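Local coordinates for fibrinogen binding protein (Staphylococcus aureus subsp. aureus Mu50, PDB 3DOA) that probably binds fibrinogen and, as an NFACT-family protein, may also act in ribosome-associated quality control, at residues G85-I90 against I101-K106; Y114-L119 against I129-N134; N189-L194 against L204-I209. All blocks are in the same frame, centred on the assembly; numbering follows the deposited sequence.

Interaction 1 of 3, residues G85-I90 against I101-K106; sequences GIIESI and IDIKSK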
ATOM      1  N   GLY A  85       7.905  20.523  -6.933  1.00 48.81           N
ATOM      2  CA  GLY A  85       6.717  20.069  -7.670  1.00 48.64           C
ATOM      3  C   GLY A  85       5.402  20.074  -6.928  1.00 48.42           C
ATOM      4  O   GLY A  85       5.330  20.225  -5.698  1.00 48.06           O
ATOM      5  N   ILE A  86       4.342  19.940  -7.695  1.00 48.31           N
ATOM      6  CA  ILE A  86       3.051  19.785  -7.123  1.00 49.46           C
ATOM      7  C   ILE A  86       2.631  18.345  -7.332  1.00 50.23           C
ATOM      8  O   ILE A  86       3.014  17.691  -8.332  1.00 49.68           O
ATOM      9  CB  ILE A  86       2.009  20.725  -7.773  1.00 48.98           C
ATOM     10  CG1 ILE A  86       2.480  22.159  -7.681  1.00 47.71           C
ATOM     11  CG2 ILE A  86       0.622  20.569  -7.145  1.00 47.30           C
ATOM     12  CD1 ILE A  86       2.790  22.664  -6.351  1.00 48.01           C
ATOM     13  N   ILE A  87       1.834  17.877  -6.369  1.00 51.44           N
ATOM     14  CA  ILE A  87       1.319  16.505  -6.391  1.00 52.03           C
ATOM     15  C   ILE A  87       0.030  16.624  -7.107  1.00 52.31           C
ATOM     16  O   ILE A  87      -0.880  17.283  -6.685  1.00 51.61           O
ATOM     17  CB  ILE A  87       1.135  15.831  -4.968  1.00 51.94           C
ATOM     18  CG1 ILE A  87       2.505  15.472  -4.385  1.00 51.90           C
ATOM     19  CG2 ILE A  87       0.405  14.572  -5.115  1.00 52.00           C
ATOM     20  CD1 ILE A  87       2.665  15.793  -2.906  1.00 52.15           C
ATOM     21  N   GLU A  88       0.004  15.997  -8.242  1.00 53.32           N
ATOM     22  CA  GLU A  88      -1.178  16.025  -9.063  1.00 54.36           C
ATOM     23  C   GLU A  88      -2.117  14.902  -8.739  1.00 53.55           C
ATOM     24  O   GLU A  88      -3.273  15.017  -9.047  1.00 52.04           O
ATOM     25  CB  GLU A  88      -0.795  15.873 -10.548  1.00 54.89           C
ATOM     26  CG  GLU A  88       0.174  16.903 -11.040  1.00 56.82           C
ATOM     27  CD  GLU A  88      -0.300  17.507 -12.314  1.00 59.84           C
ATOM     28  OE1 GLU A  88      -0.395  16.732 -13.315  1.00 61.47           O
ATOM     29  OE2 GLU A  88      -0.600  18.740 -12.302  1.00 61.40           O
ATOM     30  N   SER A  89      -1.577  13.791  -8.241  1.00 54.01           N
ATOM     31  CA  SER A  89      -2.341  12.572  -7.976  1.00 54.46           C
ATOM     32  C   SER A  89      -1.544  11.584  -7.137  1.00 56.00           C
ATOM     33  O   SER A  89      -0.293  11.479  -7.282  1.00 56.94           O
ATOM     34  CB  SER A  89      -2.816  11.894  -9.245  1.00 53.73           C
ATOM     35  OG  SER A  89      -2.711  10.501  -9.163  1.00 51.27           O
ATOM     36  N   ILE A  90      -2.291  10.915  -6.228  1.00 56.33           N
ATOM     37  CA  ILE A  90      -1.842   9.757  -5.465  1.00 55.44           C
ATOM     38  C   ILE A  90      -2.917   8.724  -5.615  1.00 55.92           C
ATOM     39  O   ILE A  90      -4.076   8.986  -5.330  1.00 55.99           O
ATOM     40  CB  ILE A  90      -1.768  10.049  -4.030  1.00 55.50           C
ATOM     41  CG1 ILE A  90      -0.921  11.313  -3.775  1.00 56.02           C
ATOM     42  CG2 ILE A  90      -1.180   8.854  -3.343  1.00 56.94           C
ATOM     43  CD1 ILE A  90      -0.985  11.837  -2.311  1.00 54.97           C
ATOM     44  N   ILE A 101       2.486   8.179  -6.981  1.00 59.15           N
ATOM     45  CA  ILE A 101       2.296   9.593  -6.794  1.00 58.72           C
ATOM     46  C   ILE A 101       2.843  10.281  -8.022  1.00 58.80           C
ATOM     47  O   ILE A 101       3.997  10.055  -8.395  1.00 58.69           O
ATOM     48  CB  ILE A 101       3.068  10.153  -5.615  1.00 59.08           C
ATOM     49  CG1 ILE A 101       2.851   9.283  -4.376  1.00 57.20           C
ATOM     50  CG2 ILE A 101       2.654  11.606  -5.395  1.00 58.05           C
ATOM     51  CD1 ILE A 101       3.963   9.399  -3.378  1.00 55.61           C
ATOM     52  N   ASP A 102       1.985  11.137  -8.592  1.00 58.60           N
ATOM     53  CA  ASP A 102       2.204  11.901  -9.816  1.00 57.95           C
ATOM     54  C   ASP A 102       2.578  13.331  -9.469  1.00 56.93           C
ATOM     55  O   ASP A 102       1.792  14.097  -8.892  1.00 55.95           O
ATOM     56  CB  ASP A 102       0.920  11.903 -10.634  1.00 58.34           C
ATOM     57  CG  ASP A 102       0.725  10.611 -11.456  1.00 62.98           C
ATOM     58  OD1 ASP A 102       1.581   9.658 -11.438  1.00 67.58           O
ATOM     59  OD2 ASP A 102      -0.327  10.569 -12.146  1.00 68.35           O
ATOM     60  N   ILE A 103       3.805  13.695  -9.801  1.00 56.98           N
ATOM     61  CA  ILE A 103       4.285  15.065  -9.554  1.00 56.62           C
ATOM     62  C   ILE A 103       4.581  15.793 -10.887  1.00 56.66           C
ATOM     63  O   ILE A 103       5.057  15.196 -11.846  1.00 55.87           O
ATOM     64  CB  ILE A 103       5.484  15.083  -8.591  1.00 56.52           C
ATOM     65  CG1 ILE A 103       5.084  14.451  -7.227  1.00 55.39           C
ATOM     66  CG2 ILE A 103       5.967  16.527  -8.396  1.00 56.78           C
ATOM     67  CD1 ILE A 103       6.198  13.737  -6.461  1.00 53.75           C
ATOM     68  N   LYS A 104       4.191  17.070 -10.947  1.00 57.01           N
ATOM     69  CA  LYS A 104       4.580  17.968 -12.035  1.00 56.75           C
ATOM     70  C   LYS A 104       5.564  19.006 -11.477  1.00 55.51           C
ATOM     71  O   LYS A 104       5.309  19.570 -10.450  1.00 55.28           O
ATOM     72  CB  LYS A 104       3.319  18.601 -12.621  1.00 57.17           C
ATOM     73  CG  LYS A 104       3.567  19.773 -13.573  1.00 58.00           C
ATOM     74  CD  LYS A 104       2.226  20.266 -14.139  1.00 58.86           C
ATOM     75  CE  LYS A 104       2.398  21.458 -15.096  1.00 60.37           C
ATOM     76  NZ  LYS A 104       1.150  21.629 -15.850  1.00 59.40           N
ATOM     77  N   SER A 105       6.698  19.214 -12.102  1.00 20.00           N
ATOM     78  CA  SER A 105       7.744  20.073 -11.562  1.00 20.00           C
ATOM     79  C   SER A 105       8.498  20.792 -12.678  1.00 20.00           C
ATOM     80  O   SER A 105       8.122  20.667 -13.858  1.00 54.88           O
ATOM     81  CB  SER A 105       8.720  19.261 -10.707  1.00 20.00           C
ATOM     82  OG  SER A 105       9.405  18.301 -11.493  1.00 20.00           O
ATOM     83  N   LYS A 106       9.563  21.511 -12.374  1.00 55.20           N
ATOM     84  CA  LYS A 106      10.457  22.145 -13.344  1.00 55.13           C
ATOM     85  C   LYS A 106      11.821  21.513 -13.299  1.00 53.77           C
ATOM     86  O   LYS A 106      12.320  21.226 -12.213  1.00 53.70           O
ATOM     87  CB  LYS A 106      10.697  23.626 -12.966  1.00 56.44           C
ATOM     88  CG  LYS A 106       9.440  24.540 -12.826  1.00 58.68           C
ATOM     89  CD  LYS A 106       8.598  24.593 -14.125  1.00 61.06           C
ATOM     90  CE  LYS A 106       7.514  25.685 -14.097  1.00 61.81           C
ATOM     91  NZ  LYS A 106       8.000  26.974 -13.514  1.00 62.79           N
TER

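Interaction 2 of 3, residues Y114-L119 against I129-N134; sequences YRTVIL and ILVDEN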
ATOM      1  N   TYR A 114       7.239  16.031 -15.896  1.00 52.69           N
ATOM      2  CA  TYR A 114       6.206  15.212 -15.327  1.00 53.14           C
ATOM      3  C   TYR A 114       6.890  13.919 -14.825  1.00 53.94           C
ATOM      4  O   TYR A 114       7.504  13.180 -15.590  1.00 54.23           O
ATOM      5  CB  TYR A 114       5.159  14.903 -16.401  1.00 52.99           C
ATOM      6  CG  TYR A 114       4.178  16.041 -16.673  1.00 53.38           C
ATOM      7  CD1 TYR A 114       4.240  16.768 -17.848  1.00 54.44           C
ATOM      8  CD2 TYR A 114       3.181  16.386 -15.747  1.00 51.66           C
ATOM      9  CE1 TYR A 114       3.324  17.787 -18.102  1.00 54.09           C
ATOM     10  CE2 TYR A 114       2.289  17.381 -15.967  1.00 50.27           C
ATOM     11  CZ  TYR A 114       2.348  18.089 -17.157  1.00 53.99           C
ATOM     12  OH  TYR A 114       1.467  19.136 -17.420  1.00 54.18           O
ATOM     13  N   ARG A 115       6.778  13.680 -13.519  1.00 55.24           N
ATOM     14  CA  ARG A 115       7.351  12.520 -12.791  1.00 55.22           C
ATOM     15  C   ARG A 115       6.299  11.685 -12.019  1.00 55.76           C
ATOM     16  O   ARG A 115       5.280  12.238 -11.575  1.00 56.63           O
ATOM     17  CB  ARG A 115       8.343  13.044 -11.791  1.00 54.89           C
ATOM     18  CG  ARG A 115       9.393  13.879 -12.417  1.00 55.05           C
ATOM     19  CD  ARG A 115      10.213  13.074 -13.373  1.00 56.15           C
ATOM     20  NE  ARG A 115      11.350  13.788 -13.981  1.00 55.54           N
ATOM     21  CZ  ARG A 115      11.465  13.995 -15.284  1.00 55.06           C
ATOM     22  NH1 ARG A 115      10.509  13.598 -16.152  1.00 54.46           N
ATOM     23  NH2 ARG A 115      12.540  14.621 -15.715  1.00 54.62           N
ATOM     24  N   THR A 116       6.546  10.372 -11.901  1.00 55.55           N
ATOM     25  CA  THR A 116       5.777   9.483 -11.029  1.00 55.67           C
ATOM     26  C   THR A 116       6.688   8.727 -10.073  1.00 56.17           C
ATOM     27  O   THR A 116       7.660   8.078 -10.510  1.00 56.77           O
ATOM     28  CB  THR A 116       5.040   8.466 -11.822  1.00 55.53           C
ATOM     29  OG1 THR A 116       4.057   9.151 -12.590  1.00 57.53           O
ATOM     30  CG2 THR A 116       4.360   7.471 -10.924  1.00 54.83           C
ATOM     31  N   VAL A 117       6.390   8.836  -8.769  1.00 55.91           N
ATOM     32  CA  VAL A 117       7.011   7.981  -7.750  1.00 55.41           C
ATOM     33  C   VAL A 117       6.136   6.719  -7.546  1.00 55.50           C
ATOM     34  O   VAL A 117       4.940   6.833  -7.286  1.00 55.70           O
ATOM     35  CB  VAL A 117       7.142   8.737  -6.447  1.00 55.50           C
ATOM     36  CG1 VAL A 117       7.651   7.804  -5.318  1.00 54.97           C
ATOM     37  CG2 VAL A 117       8.054   9.953  -6.664  1.00 54.34           C
ATOM     38  N   ILE A 118       6.733   5.538  -7.714  1.00 55.26           N
ATOM     39  CA  ILE A 118       6.066   4.237  -7.539  1.00 54.51           C
ATOM     40  C   ILE A 118       6.614   3.484  -6.283  1.00 54.85           C
ATOM     41  O   ILE A 118       7.798   3.133  -6.218  1.00 54.76           O
ATOM     42  CB  ILE A 118       6.270   3.354  -8.745  1.00 54.02           C
ATOM     43  CG1 ILE A 118       6.140   4.170 -10.041  1.00 53.96           C
ATOM     44  CG2 ILE A 118       5.266   2.243  -8.717  1.00 54.15           C
ATOM     45  CD1 ILE A 118       5.909   3.314 -11.330  1.00 53.41           C
ATOM     46  N   LEU A 119       5.757   3.300  -5.261  1.00 54.66           N
ATOM     47  CA  LEU A 119       6.078   2.460  -4.106  1.00 54.28           C
ATOM     48  C   LEU A 119       5.378   1.110  -4.317  1.00 54.97           C
ATOM     49  O   LEU A 119       4.155   1.052  -4.518  1.00 55.22           O
ATOM     50  CB  LEU A 119       5.637   3.106  -2.795  1.00 53.58           C
ATOM     51  CG  LEU A 119       5.983   2.335  -1.503  1.00 52.96           C
ATOM     52  CD1 LEU A 119       7.477   2.076  -1.306  1.00 49.61           C
ATOM     53  CD2 LEU A 119       5.410   3.034  -0.294  1.00 51.59           C
ATOM     54  N   ILE A 129      10.653   3.756  -6.795  1.00 53.88           N
ATOM     55  CA  ILE A 129      11.054   3.975  -8.198  1.00 54.26           C
ATOM     56  C   ILE A 129      10.431   5.248  -8.827  1.00 54.81           C
ATOM     57  O   ILE A 129       9.223   5.562  -8.698  1.00 53.98           O
ATOM     58  CB  ILE A 129      10.681   2.798  -9.126  1.00 54.52           C
ATOM     59  CG1 ILE A 129      11.169   1.459  -8.593  1.00 54.79           C
ATOM     60  CG2 ILE A 129      11.265   2.980 -10.511  1.00 53.94           C
ATOM     61  CD1 ILE A 129      10.421   0.307  -9.302  1.00 54.37           C
ATOM     62  N   LEU A 130      11.298   5.962  -9.545  1.00 55.38           N
ATOM     63  CA  LEU A 130      10.951   7.231 -10.142  1.00 55.11           C
ATOM     64  C   LEU A 130      10.994   7.025 -11.640  1.00 54.62           C
ATOM     65  O   LEU A 130      11.946   6.470 -12.177  1.00 54.44           O
ATOM     66  CB  LEU A 130      11.978   8.251  -9.687  1.00 55.70           C
ATOM     67  CG  LEU A 130      11.686   9.718  -9.955  1.00 56.00           C
ATOM     68  CD1 LEU A 130      10.333  10.173  -9.372  1.00 52.38           C
ATOM     69  CD2 LEU A 130      12.922  10.495  -9.431  1.00 55.26           C
ATOM     70  N   VAL A 131       9.940   7.438 -12.309  1.00 54.29           N
ATOM     71  CA  VAL A 131       9.861   7.270 -13.724  1.00 54.42           C
ATOM     72  C   VAL A 131       9.316   8.580 -14.262  1.00 55.56           C
ATOM     73  O   VAL A 131       8.777   9.393 -13.485  1.00 55.38           O
ATOM     74  CB  VAL A 131       8.914   6.137 -14.081  1.00 53.82           C
ATOM     75  CG1 VAL A 131       9.338   4.878 -13.372  1.00 52.74           C
ATOM     76  CG2 VAL A 131       7.500   6.511 -13.706  1.00 51.31           C
ATOM     77  N   ASP A 132       9.449   8.783 -15.583  1.00 56.53           N
ATOM     78  CA  ASP A 132       8.884   9.953 -16.245  1.00 56.66           C
ATOM     79  C   ASP A 132       7.499   9.626 -16.774  1.00 57.21           C
ATOM     80  O   ASP A 132       6.999   8.508 -16.605  1.00 57.29           O
ATOM     81  CB  ASP A 132       9.809  10.405 -17.350  1.00 56.44           C
ATOM     82  CG  ASP A 132       9.931   9.378 -18.468  1.00 57.88           C
ATOM     83  OD1 ASP A 132       8.974   8.615 -18.698  1.00 58.57           O
ATOM     84  OD2 ASP A 132      10.992   9.338 -19.138  1.00 57.75           O
ATOM     85  N   GLU A 133       6.884  10.607 -17.419  1.00 58.50           N
ATOM     86  CA  GLU A 133       5.535  10.459 -18.036  1.00 58.96           C
ATOM     87  C   GLU A 133       5.446   9.379 -19.089  1.00 58.67           C
ATOM     88  O   GLU A 133       4.335   8.889 -19.343  1.00 59.04           O
ATOM     89  CB  GLU A 133       4.979  11.779 -18.652  1.00 60.31           C
ATOM     90  CG  GLU A 133       5.698  12.305 -19.848  1.00 62.68           C
ATOM     91  CD  GLU A 133       7.021  12.922 -19.446  1.00 71.07           C
ATOM     92  OE1 GLU A 133       7.782  12.357 -18.616  1.00 75.98           O
ATOM     93  OE2 GLU A 133       7.334  14.007 -19.941  1.00 77.69           O
ATOM     94  N   ASN A 134       6.572   9.000 -19.696  1.00 57.46           N
ATOM     95  CA  ASN A 134       6.572   7.777 -20.519  1.00 56.98           C
ATOM     96  C   ASN A 134       6.989   6.445 -19.829  1.00 56.47           C
ATOM     97  O   ASN A 134       7.232   5.454 -20.517  1.00 55.44           O
ATOM     98  CB  ASN A 134       7.417   8.045 -21.732  1.00 57.20           C
ATOM     99  CG  ASN A 134       6.984   9.324 -22.459  1.00 57.85           C
ATOM    100  OD1 ASN A 134       5.784   9.630 -22.536  1.00 57.75           O
ATOM    101  ND2 ASN A 134       7.962  10.084 -22.975  1.00 55.56           N
TER

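Interaction 3 of 3, residues N189-L194 against L204-I209; sequences NIAKQL and LITNEI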
ATOM      1  N   ASN A 189      -8.928 -25.216   1.414  1.00 59.50           N
ATOM      2  CA  ASN A 189      -8.645 -24.245   2.472  1.00 59.43           C
ATOM      3  C   ASN A 189      -9.192 -22.976   1.912  1.00 58.76           C
ATOM      4  O   ASN A 189      -8.487 -22.212   1.241  1.00 58.80           O
ATOM      5  CB  ASN A 189      -7.162 -24.121   2.769  1.00 60.14           C
ATOM      6  CG  ASN A 189      -6.559 -25.435   3.278  1.00 63.26           C
ATOM      7  OD1 ASN A 189      -6.879 -25.897   4.382  1.00 69.09           O
ATOM      8  ND2 ASN A 189      -5.692 -26.045   2.473  1.00 64.80           N
ATOM      9  N   ILE A 190     -10.473 -22.755   2.126  1.00 57.34           N
ATOM     10  CA  ILE A 190     -11.081 -21.605   1.502  1.00 56.55           C
ATOM     11  C   ILE A 190     -10.245 -20.306   1.633  1.00 56.38           C
ATOM     12  O   ILE A 190      -9.985 -19.652   0.639  1.00 57.24           O
ATOM     13  CB  ILE A 190     -12.522 -21.408   1.979  1.00 56.31           C
ATOM     14  CG1 ILE A 190     -13.403 -22.651   1.670  1.00 54.63           C
ATOM     15  CG2 ILE A 190     -13.135 -20.143   1.380  1.00 56.75           C
ATOM     16  CD1 ILE A 190     -13.089 -23.445   0.431  1.00 53.57           C
ATOM     17  N   ALA A 191      -9.763 -19.941   2.806  1.00 55.84           N
ATOM     18  CA  ALA A 191      -8.922 -18.751   2.877  1.00 55.62           C
ATOM     19  C   ALA A 191      -7.748 -18.810   1.913  1.00 55.39           C
ATOM     20  O   ALA A 191      -7.504 -17.850   1.198  1.00 55.38           O
ATOM     21  CB  ALA A 191      -8.446 -18.500   4.256  1.00 54.96           C
ATOM     22  N   LYS A 192      -7.039 -19.928   1.862  1.00 55.73           N
ATOM     23  CA  LYS A 192      -5.872 -20.076   0.936  1.00 55.84           C
ATOM     24  C   LYS A 192      -6.212 -19.904  -0.566  1.00 55.26           C
ATOM     25  O   LYS A 192      -5.418 -19.440  -1.364  1.00 54.68           O
ATOM     26  CB  LYS A 192      -5.221 -21.435   1.144  1.00 55.97           C
ATOM     27  CG  LYS A 192      -3.880 -21.652   0.478  1.00 57.41           C
ATOM     28  CD  LYS A 192      -3.487 -23.193   0.553  1.00 59.41           C
ATOM     29  CE  LYS A 192      -2.061 -23.531  -0.094  1.00 61.74           C
ATOM     30  NZ  LYS A 192      -1.559 -24.880   0.405  1.00 60.86           N
ATOM     31  N   GLN A 193      -7.408 -20.329  -0.928  1.00 55.35           N
ATOM     32  CA  GLN A 193      -7.924 -20.237  -2.281  1.00 54.38           C
ATOM     33  C   GLN A 193      -8.251 -18.796  -2.556  1.00 53.88           C
ATOM     34  O   GLN A 193      -8.034 -18.298  -3.647  1.00 54.19           O
ATOM     35  CB  GLN A 193      -9.205 -21.086  -2.397  1.00 53.90           C
ATOM     36  CG  GLN A 193      -8.961 -22.593  -2.283  1.00 52.93           C
ATOM     37  CD  GLN A 193     -10.100 -23.436  -2.861  1.00 53.47           C
ATOM     38  OE1 GLN A 193     -10.591 -24.377  -2.239  1.00 51.49           O
ATOM     39  NE2 GLN A 193     -10.537 -23.080  -4.044  1.00 55.09           N
ATOM     40  N   LEU A 194      -8.810 -18.118  -1.575  1.00 53.27           N
ATOM     41  CA  LEU A 194      -9.150 -16.747  -1.789  1.00 53.33           C
ATOM     42  C   LEU A 194      -7.846 -15.968  -1.913  1.00 54.40           C
ATOM     43  O   LEU A 194      -7.725 -15.097  -2.751  1.00 55.26           O
ATOM     44  CB  LEU A 194      -9.968 -16.214  -0.634  1.00 52.86           C
ATOM     45  CG  LEU A 194     -11.396 -16.706  -0.416  1.00 50.30           C
ATOM     46  CD1 LEU A 194     -11.900 -16.096   0.868  1.00 46.63           C
ATOM     47  CD2 LEU A 194     -12.293 -16.342  -1.586  1.00 46.73           C
ATOM     48  N   LEU A 204      -5.041 -12.286   6.850  1.00 53.91           N
ATOM     49  CA  LEU A 204      -5.942 -11.569   7.714  1.00 54.19           C
ATOM     50  C   LEU A 204      -7.308 -11.473   7.118  1.00 54.22           C
ATOM     51  O   LEU A 204      -8.305 -11.879   7.770  1.00 55.59           O
ATOM     52  CB  LEU A 204      -5.439 -10.165   8.007  1.00 54.64           C
ATOM     53  CG  LEU A 204      -4.372 -10.066   9.097  1.00 55.67           C
ATOM     54  CD1 LEU A 204      -3.458  -8.779   9.041  1.00 56.69           C
ATOM     55  CD2 LEU A 204      -5.130 -10.168  10.404  1.00 56.96           C
ATOM     56  N   ILE A 205      -7.393 -10.962   5.895  1.00 53.53           N
ATOM     57  CA  ILE A 205      -8.715 -10.712   5.342  1.00 53.25           C
ATOM     58  C   ILE A 205      -9.384 -12.017   4.854  1.00 53.04           C
ATOM     59  O   ILE A 205     -10.605 -12.193   5.042  1.00 51.64           O
ATOM     60  CB  ILE A 205      -8.685  -9.618   4.243  1.00 54.03           C
ATOM     61  CG1 ILE A 205     -10.106  -9.036   4.039  1.00 54.55           C
ATOM     62  CG2 ILE A 205      -7.969 -10.120   2.968  1.00 51.62           C
ATOM     63  CD1 ILE A 205     -10.592  -8.161   5.212  1.00 53.78           C
ATOM     64  N   THR A 206      -8.589 -12.932   4.278  1.00 52.57           N
ATOM     65  CA  THR A 206      -9.143 -14.220   3.860  1.00 52.67           C
ATOM     66  C   THR A 206      -9.716 -14.958   5.072  1.00 52.92           C
ATOM     67  O   THR A 206     -10.865 -15.447   5.027  1.00 52.13           O
ATOM     68  CB  THR A 206      -8.138 -15.114   3.088  1.00 51.95           C
ATOM     69  OG1 THR A 206      -6.881 -15.125   3.738  1.00 49.67           O
ATOM     70  CG2 THR A 206      -7.936 -14.599   1.701  1.00 52.05           C
ATOM     71  N   ASN A 207      -8.953 -14.992   6.164  1.00 53.15           N
ATOM     72  CA  ASN A 207      -9.459 -15.651   7.371  1.00 54.24           C
ATOM     73  C   ASN A 207     -10.685 -14.945   7.910  1.00 54.17           C
ATOM     74  O   ASN A 207     -11.698 -15.556   8.206  1.00 53.25           O
ATOM     75  CB  ASN A 207      -8.365 -15.891   8.421  1.00 54.50           C
ATOM     76  CG  ASN A 207      -7.316 -16.982   7.953  1.00 56.95           C
ATOM     77  OD1 ASN A 207      -6.198 -17.034   8.432  1.00 59.50           O
ATOM     78  ND2 ASN A 207      -7.699 -17.818   7.001  1.00 60.44           N
ATOM     79  N   GLU A 208     -10.650 -13.635   7.912  1.00 55.26           N
ATOM     80  CA  GLU A 208     -11.866 -12.905   8.283  1.00 55.82           C
ATOM     81  C   GLU A 208     -13.163 -13.270   7.492  1.00 56.13           C
ATOM     82  O   GLU A 208     -14.228 -13.355   8.080  1.00 55.43           O
ATOM     83  CB  GLU A 208     -11.622 -11.400   8.196  1.00 55.23           C
ATOM     84  CG  GLU A 208     -12.789 -10.624   8.767  1.00 55.39           C
ATOM     85  CD  GLU A 208     -12.922 -10.767  10.258  1.00 57.78           C
ATOM     86  OE1 GLU A 208     -11.987 -11.313  10.914  1.00 61.34           O
ATOM     87  OE2 GLU A 208     -13.959 -10.310  10.790  1.00 59.27           O
ATOM     88  N   ILE A 209     -13.060 -13.440   6.175  1.00 56.45           N
ATOM     89  CA  ILE A 209     -14.231 -13.651   5.336  1.00 56.97           C
ATOM     90  C   ILE A 209     -14.836 -15.006   5.670  1.00 57.60           C
ATOM     91  O   ILE A 209     -16.071 -15.124   5.894  1.00 57.59           O
ATOM     92  CB  ILE A 209     -13.867 -13.662   3.800  1.00 57.50           C
ATOM     93  CG1 ILE A 209     -13.331 -12.285   3.353  1.00 59.38           C
ATOM     94  CG2 ILE A 209     -15.079 -14.140   2.885  1.00 55.85           C
ATOM     95  CD1 ILE A 209     -12.277 -12.330   2.203  1.00 57.46           C
TER

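Interaction 1 of 3, residues G85-I90 against I101-K106
I87 packs on I101 and I103, and I90 on I101, along one face of an antiparallel strand pair, and this is the tightly packed side of the contact. The CG2 methyls of I87 and I101 come to 3.7 Å of each other, while I87 passes I103 at a slant, CG1 to CG1 at 4.0 Å. I90 and I101 lie alongside one another with their ends turned in the same direction, I90 CG1 3.9 Å from I101 CG2. With chi1 of I101 at -48°, CG1 sits beside its backbone N and CG2 lies anti to it, where this one methyl serves both I87 and I90.

The backbone ladder starts with two reciprocal bonds between I86 and K104, then slips by one residue. E88 and S89 both face D102, a classic beta bulge: D102 O takes E88 N at 2.7 Å and, weakly, S89 N at 3.4 Å. D102 N answers with a nearly straight bond (176°) to S89 O.

The bulge side, with E88, S89, D102 and K104, is looser and more open to solvent. A bend at chi2 (-131°) brings CD of the exposed E88 to 3.8 Å from K104 CB, while E88 OE2 stays 4.9 Å from K104 NZ. That ammonium bonds Y114 OH. S89 OG lies 3.8 Å from D102 OD2 without bonding it; the D102 carboxylate is held by T116 OG1 and K91 NZ.

Strand 86-92 is an outer strand of a five-stranded antiparallel sheet, with strand 98-106 between it and strand 112-120. Backbone bonds also tie G85 to V23 of strand 22-30 and I87 to T20 and G21, and S105 OG bonds H81 O of helix 73-82.

Interaction 2 of 3, residues Y114-L119 against I129-N134
T116 with V131, and I118 with I129, each exchange a pair of backbone hydrogen bonds across two antiparallel strands (154° between their directions), with I118 N to I129 O at 2.7 Å and T116 N to V131 O at 2.9 Å. On the V117 face, L130 does the reaching: chi1 of -168° puts its CG anti to the backbone N, and chi2 of 55° then turns L130 CD1 to V117 CG2, at 3.5 Å, the two side chains slanting across each other. On the other face V131 forks between two neighbours, CG2 lying 3.7 Å from T116 CB and CG1 4.3 Å from I118 CD1.

The far end is more polar. R115 NH1 bonds the carbonyl of its own neighbour, Y114 O, at 3.1 Å, approaching well above the carbonyl plane. E133 OE1 lies at the edge of the same guanidinium, a long salt bridge of 3.9 Å to R115 NH1, and R115 NE is taken by H81.

Strand 112-120 runs in the middle of the five-stranded sheet, between 98-106 and 127-132. Helix 73-82 lies against the V117 and L130 face through F78 and L82, Y160 touches I118 and I129 on the other, and strand 137-140 continues the sheet beyond L130.

Interaction 3 of 3, residues N189-L194 against L204-I209
A191 and T206 mark the place where helices 190-197 and 203-210 come together. Their CA atoms are 4.6 Å apart and the axes of the two short segments 8.4 Å, a close approach that the small A191 and T206 side chains allow. The axes run at 132° to each other, far from parallel, and the contact is small, 222 Å² in all.

Apolar packing carries the contact. A191 points toward the other helix and sets its CB 3.6 Å from T206 CB. The T206 methyl reaches further: CG2 lies 3.5 Å from L194 CB, one turn on from A191, and also stands close to the A191 carbonyl. Next along, L194 and I209 slant across each other and touch through their CD1 methyls at 4.0 Å. I209 also packs on A224 and V228 of helix 220-232, which carries this apolar side onward into the helical part of the fold.

Polar groups work elsewhere. The hydroxyl of T206 takes the place between its backbone N and carbonyl carbon (chi1 45°) and bonds S202 O and P203 O, at the start of its own helix. With that torsion CG2 lies beside the backbone N and is left to meet A191 and L194. N207, exposed, lies beside the A191 methyl, but its very short approach there is doubtful.

Two helices joined by a short loop are consistent with a helix-two-turns-helix-like region, the clan to which this family belongs. Since the segments share neither a hydrogen bond nor a salt bridge, their mutual hold comes from the fit of small and branched apolar groups, largely buried.

How the interactions relate
Interactions 1 and 2 belong to one five-stranded antiparallel sheet, and their centres are 10 Å apart. The inner strands 98-106 and 112-120 are neighbours, bonded backbone to backbone (I101 O to V117 N and I103 N to R115 O, both 2.7 Å and probable hydrogen bonds), so the two hairpins form a continuous meander. Interaction 3 follows later in the chain, in the helices on the opposite side of the chain's centre: its centre is 37 Å from that of interaction 1 and 34 Å from that of interaction 2, and the nearest atoms are about 21 and 17 Å away. The chain thus builds this meander first and the helical side, with its own short strands, later.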